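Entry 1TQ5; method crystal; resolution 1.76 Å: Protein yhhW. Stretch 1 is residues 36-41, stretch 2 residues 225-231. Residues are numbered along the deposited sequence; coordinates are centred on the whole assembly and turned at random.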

ATOM      1  N   GLY A  36       7.032 -11.725  -2.055  1.00 30.38           N
ATOM      2  CA  GLY A  36       5.693 -11.302  -1.686  1.00 28.56           C
ATOM      3  C   GLY A  36       5.518 -11.687  -0.231  1.00 29.22           C
ATOM      4  O   GLY A  36       5.840 -12.812   0.151  1.00 32.12           O
ATOM      5  N   PHE A  37       5.004 -10.765   0.581  1.00 26.66           N
ATOM      6  CA  PHE A  37       4.833 -10.999   2.014  1.00 23.48           C
ATOM      7  C   PHE A  37       3.400 -11.368   2.388  1.00 21.52           C
ATOM      8  O   PHE A  37       2.542 -10.497   2.533  1.00 19.43           O
ATOM      9  CB  PHE A  37       5.269  -9.740   2.773  1.00 22.27           C
ATOM     10  CG  PHE A  37       5.480  -9.952   4.241  1.00 20.11           C
ATOM     11  CD1 PHE A  37       6.561 -10.689   4.701  1.00 24.35           C
ATOM     12  CD2 PHE A  37       4.610  -9.391   5.165  1.00 26.92           C
ATOM     13  CE1 PHE A  37       6.776 -10.862   6.063  1.00 22.60           C
ATOM     14  CE2 PHE A  37       4.816  -9.557   6.530  1.00 22.64           C
ATOM     15  CZ  PHE A  37       5.904 -10.294   6.980  1.00 24.63           C
ATOM     16  N   SER A  38       3.155 -12.663   2.574  1.00 23.67           N
ATOM     17  CA  SER A  38       1.819 -13.164   2.896  1.00 24.81           C
ATOM     18  C   SER A  38       0.875 -12.737   1.768  1.00 23.83           C
ATOM     19  O   SER A  38       1.204 -12.910   0.595  1.00 25.80           O
ATOM     20  CB  SER A  38       1.336 -12.610   4.243  1.00 24.99           C
ATOM     21  OG  SER A  38       0.067 -13.151   4.591  1.00 31.59           O
ATOM     22  N   ALA A  39      -0.282 -12.174   2.114  1.00 24.27           N
ATOM     23  CA  ALA A  39      -1.247 -11.731   1.104  1.00 24.44           C
ATOM     24  C   ALA A  39      -0.803 -10.449   0.387  1.00 25.18           C
ATOM     25  O   ALA A  39      -1.391 -10.056  -0.623  1.00 26.20           O
ATOM     26  CB  ALA A  39      -2.616 -11.520   1.742  1.00 22.94           C
ATOM     27  N   LEU A  40       0.230  -9.797   0.910  1.00 25.24           N
ATOM     28  CA  LEU A  40       0.742  -8.571   0.297  1.00 23.12           C
ATOM     29  C   LEU A  40       1.672  -8.970  -0.842  1.00 21.67           C
ATOM     30  O   LEU A  40       2.767  -9.482  -0.615  1.00 22.01           O
ATOM     31  CB  LEU A  40       1.496  -7.738   1.335  1.00 22.85           C
ATOM     32  CG  LEU A  40       1.962  -6.350   0.898  1.00 22.13           C
ATOM     33  CD1 LEU A  40       0.778  -5.543   0.376  1.00 20.46           C
ATOM     34  CD2 LEU A  40       2.624  -5.652   2.074  1.00 23.71           C
ATOM     35  N   ARG A  41       1.232  -8.732  -2.070  1.00 18.05           N
ATOM     36  CA  ARG A  41       2.012  -9.124  -3.229  1.00 22.11           C
ATOM     37  C   ARG A  41       2.774  -8.010  -3.937  1.00 20.35           C
ATOM     38  O   ARG A  41       3.861  -8.242  -4.462  1.00 20.71           O
ATOM     39  CB  ARG A  41       1.099  -9.830  -4.241  1.00 22.52           C
ATOM     40  CG  ARG A  41       0.467 -11.129  -3.728  1.00 33.71           C
ATOM     41  CD  ARG A  41       1.529 -12.081  -3.195  1.00 42.84           C
ATOM     42  NE  ARG A  41       1.001 -13.411  -2.914  1.00 56.24           N
ATOM     43  CZ  ARG A  41       0.576 -14.262  -3.845  1.00 63.17           C
ATOM     44  NH1 ARG A  41       0.614 -13.924  -5.128  1.00 64.34           N
ATOM     45  NH2 ARG A  41       0.113 -15.455  -3.492  1.00 61.82           N
TER
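Stretch 2 225-231: LFDLPPV

A tight turn can offer a neighbouring strand a compact docking surface, and the packing of residues 225-231 of Protein yhhW against residues 36-41 is a good worked example. The receiving segment is folded by a type II' beta turn from F37 to L40, closed by a hydrogen bond from L40 N to F37 O of 2.9 Å and a weak one from F37 N to L40 O of 2.8 Å. S38, with phi/psi of 58/-132, occupies the first corner. The arriving segment is extended: residues 225-228 end a strand that begins earlier in the chain, and the prolines that follow keep the backbone open, with psi near 155° at both. No backbone-to-backbone hydrogen bond joins the two segments; the contact is mostly side-chain packing, with one hydrogen bond from a side chain to a backbone carbonyl.

Along the strand, alternation decides which residues take part. L225 lies out of reach. F226 points its CA-to-CB bond toward the turn and presents a ring face to L40: CD2 of L40 stands 4.1 Å from the centroid of the F226 ring, 11° off the ring normal, a CH-pi contact, while CD1 of L40 lies 4.0 Å from CE1 of F226. D227, next in the alternation, makes no contact with the turn, and its OD1 is hydrogen-bonded elsewhere in the structure.

L228 returns to the interface and loses more surface to the turn than any other residue of its segment. Its CD1 meets the edge of the F37 ring, 3.4 Å from CD2 of F37, and lies 4.0 Å from CB of L40. Its other methyl, CD2, is 4.4 Å from CB of A39. OG of S38 lies 3.6 Å from CB of L228, so this one leucine touches all four residues of the turn.

At P229 the character of the contact changes. The carbonyl oxygen of P229 accepts a hydrogen bond from the hydroxyl of S38, OG to O, at 2.7 Å; the chi1 t rotamer of the serine goes with this reach. The proline ring contributes as well, its CG 4.2 Å from CB of A39. P230 points away and is scarcely covered. V231 then brings its CG2 to 4.0 Å from CA of S38, and its own CA is 5.7 Å from CA of S38, the closest CA pair between the segments.

The path therefore runs from L40 to S38 as stretch 2 advances, opposite to the sequence order of the turn. The two segments bury 346 Å² in all, a modest area in which apolar packing is joined by a single hydrogen bond.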

ATOM      1  N   LEU A 225       0.533   0.250   8.202  1.00 18.44           N
ATOM      2  CA  LEU A 225       0.769  -0.996   8.903  1.00 19.85           C
ATOM      3  C   LEU A 225      -0.176  -2.059   8.381  1.00 17.94           C
ATOM      4  O   LEU A 225      -1.397  -1.964   8.541  1.00 20.35           O
ATOM      5  CB  LEU A 225       0.592  -0.815  10.415  1.00 18.43           C
ATOM      6  CG  LEU A 225       1.041  -2.009  11.273  1.00 22.97           C
ATOM      7  CD1 LEU A 225       1.550  -1.523  12.625  1.00 30.31           C
ATOM      8  CD2 LEU A 225      -0.114  -2.987  11.442  1.00 29.25           C
ATOM      9  N   PHE A 226       0.408  -3.057   7.727  1.00 20.38           N
ATOM     10  CA  PHE A 226      -0.342  -4.167   7.157  1.00 19.21           C
ATOM     11  C   PHE A 226      -0.344  -5.330   8.137  1.00 21.62           C
ATOM     12  O   PHE A 226       0.716  -5.879   8.424  1.00 22.16           O
ATOM     13  CB  PHE A 226       0.327  -4.639   5.867  1.00 17.35           C
ATOM     14  CG  PHE A 226       0.307  -3.632   4.756  1.00 20.89           C
ATOM     15  CD1 PHE A 226      -0.729  -3.621   3.828  1.00 22.79           C
ATOM     16  CD2 PHE A 226       1.349  -2.722   4.608  1.00 21.24           C
ATOM     17  CE1 PHE A 226      -0.720  -2.720   2.763  1.00 27.83           C
ATOM     18  CE2 PHE A 226       1.371  -1.821   3.555  1.00 17.86           C
ATOM     19  CZ  PHE A 226       0.333  -1.820   2.626  1.00 25.76           C
ATOM     20  N   ASP A 227      -1.516  -5.695   8.658  1.00 20.69           N
ATOM     21  CA  ASP A 227      -1.642  -6.840   9.575  1.00 25.28           C
ATOM     22  C   ASP A 227      -2.112  -7.986   8.671  1.00 24.80           C
ATOM     23  O   ASP A 227      -3.283  -8.046   8.281  1.00 23.30           O
ATOM     24  CB  ASP A 227      -2.697  -6.563  10.653  1.00 29.57           C
ATOM     25  CG  ASP A 227      -2.641  -7.568  11.805  1.00 39.62           C
ATOM     26  OD1 ASP A 227      -2.676  -8.790  11.542  1.00 42.42           O
ATOM     27  OD2 ASP A 227      -2.566  -7.132  12.976  1.00 51.37           O
ATOM     28  N   LEU A 228      -1.199  -8.896   8.353  1.00 23.06           N
ATOM     29  CA  LEU A 228      -1.477  -9.988   7.429  1.00 22.20           C
ATOM     30  C   LEU A 228      -1.659 -11.389   8.010  1.00 24.32           C
ATOM     31  O   LEU A 228      -1.121 -11.716   9.065  1.00 22.51           O
ATOM     32  CB  LEU A 228      -0.356 -10.013   6.387  1.00 21.93           C
ATOM     33  CG  LEU A 228      -0.133  -8.650   5.729  1.00 22.48           C
ATOM     34  CD1 LEU A 228       1.298  -8.513   5.229  1.00 24.49           C
ATOM     35  CD2 LEU A 228      -1.145  -8.481   4.608  1.00 23.93           C
ATOM     36  N   PRO A 229      -2.410 -12.246   7.298  1.00 23.80           N
ATOM     37  CA  PRO A 229      -2.681 -13.626   7.714  1.00 26.67           C
ATOM     38  C   PRO A 229      -1.453 -14.539   7.704  1.00 29.74           C
ATOM     39  O   PRO A 229      -0.479 -14.290   6.987  1.00 29.14           O
ATOM     40  CB  PRO A 229      -3.746 -14.083   6.716  1.00 27.30           C
ATOM     41  CG  PRO A 229      -3.406 -13.316   5.487  1.00 25.49           C
ATOM     42  CD  PRO A 229      -3.113 -11.937   6.041  1.00 22.94           C
ATOM     43  N   PRO A 230      -1.492 -15.620   8.499  1.00 32.70           N
ATOM     44  CA  PRO A 230      -0.388 -16.585   8.591  1.00 34.17           C
ATOM     45  C   PRO A 230      -0.040 -17.146   7.218  1.00 35.17           C
ATOM     46  O   PRO A 230      -0.886 -17.182   6.328  1.00 36.72           O
ATOM     47  CB  PRO A 230      -0.947 -17.657   9.529  1.00 35.31           C
ATOM     48  CG  PRO A 230      -1.904 -16.874  10.399  1.00 34.27           C
ATOM     49  CD  PRO A 230      -2.603 -16.009   9.388  1.00 34.33           C
ATOM     50  N   VAL A 231       1.200 -17.587   7.045  1.00 37.75           N
ATOM     51  CA  VAL A 231       1.630 -18.141   5.763  1.00 40.32           C
ATOM     52  C   VAL A 231       1.614 -19.669   5.777  1.00 40.85           C
ATOM     53  O   VAL A 231       2.502 -20.301   6.354  1.00 42.83           O
ATOM     54  CB  VAL A 231       3.051 -17.660   5.396  1.00 40.40           C
ATOM     55  CG1 VAL A 231       3.522 -18.344   4.125  1.00 46.22           C
ATOM     56  CG2 VAL A 231       3.055 -16.147   5.219  1.00 41.45           C
TER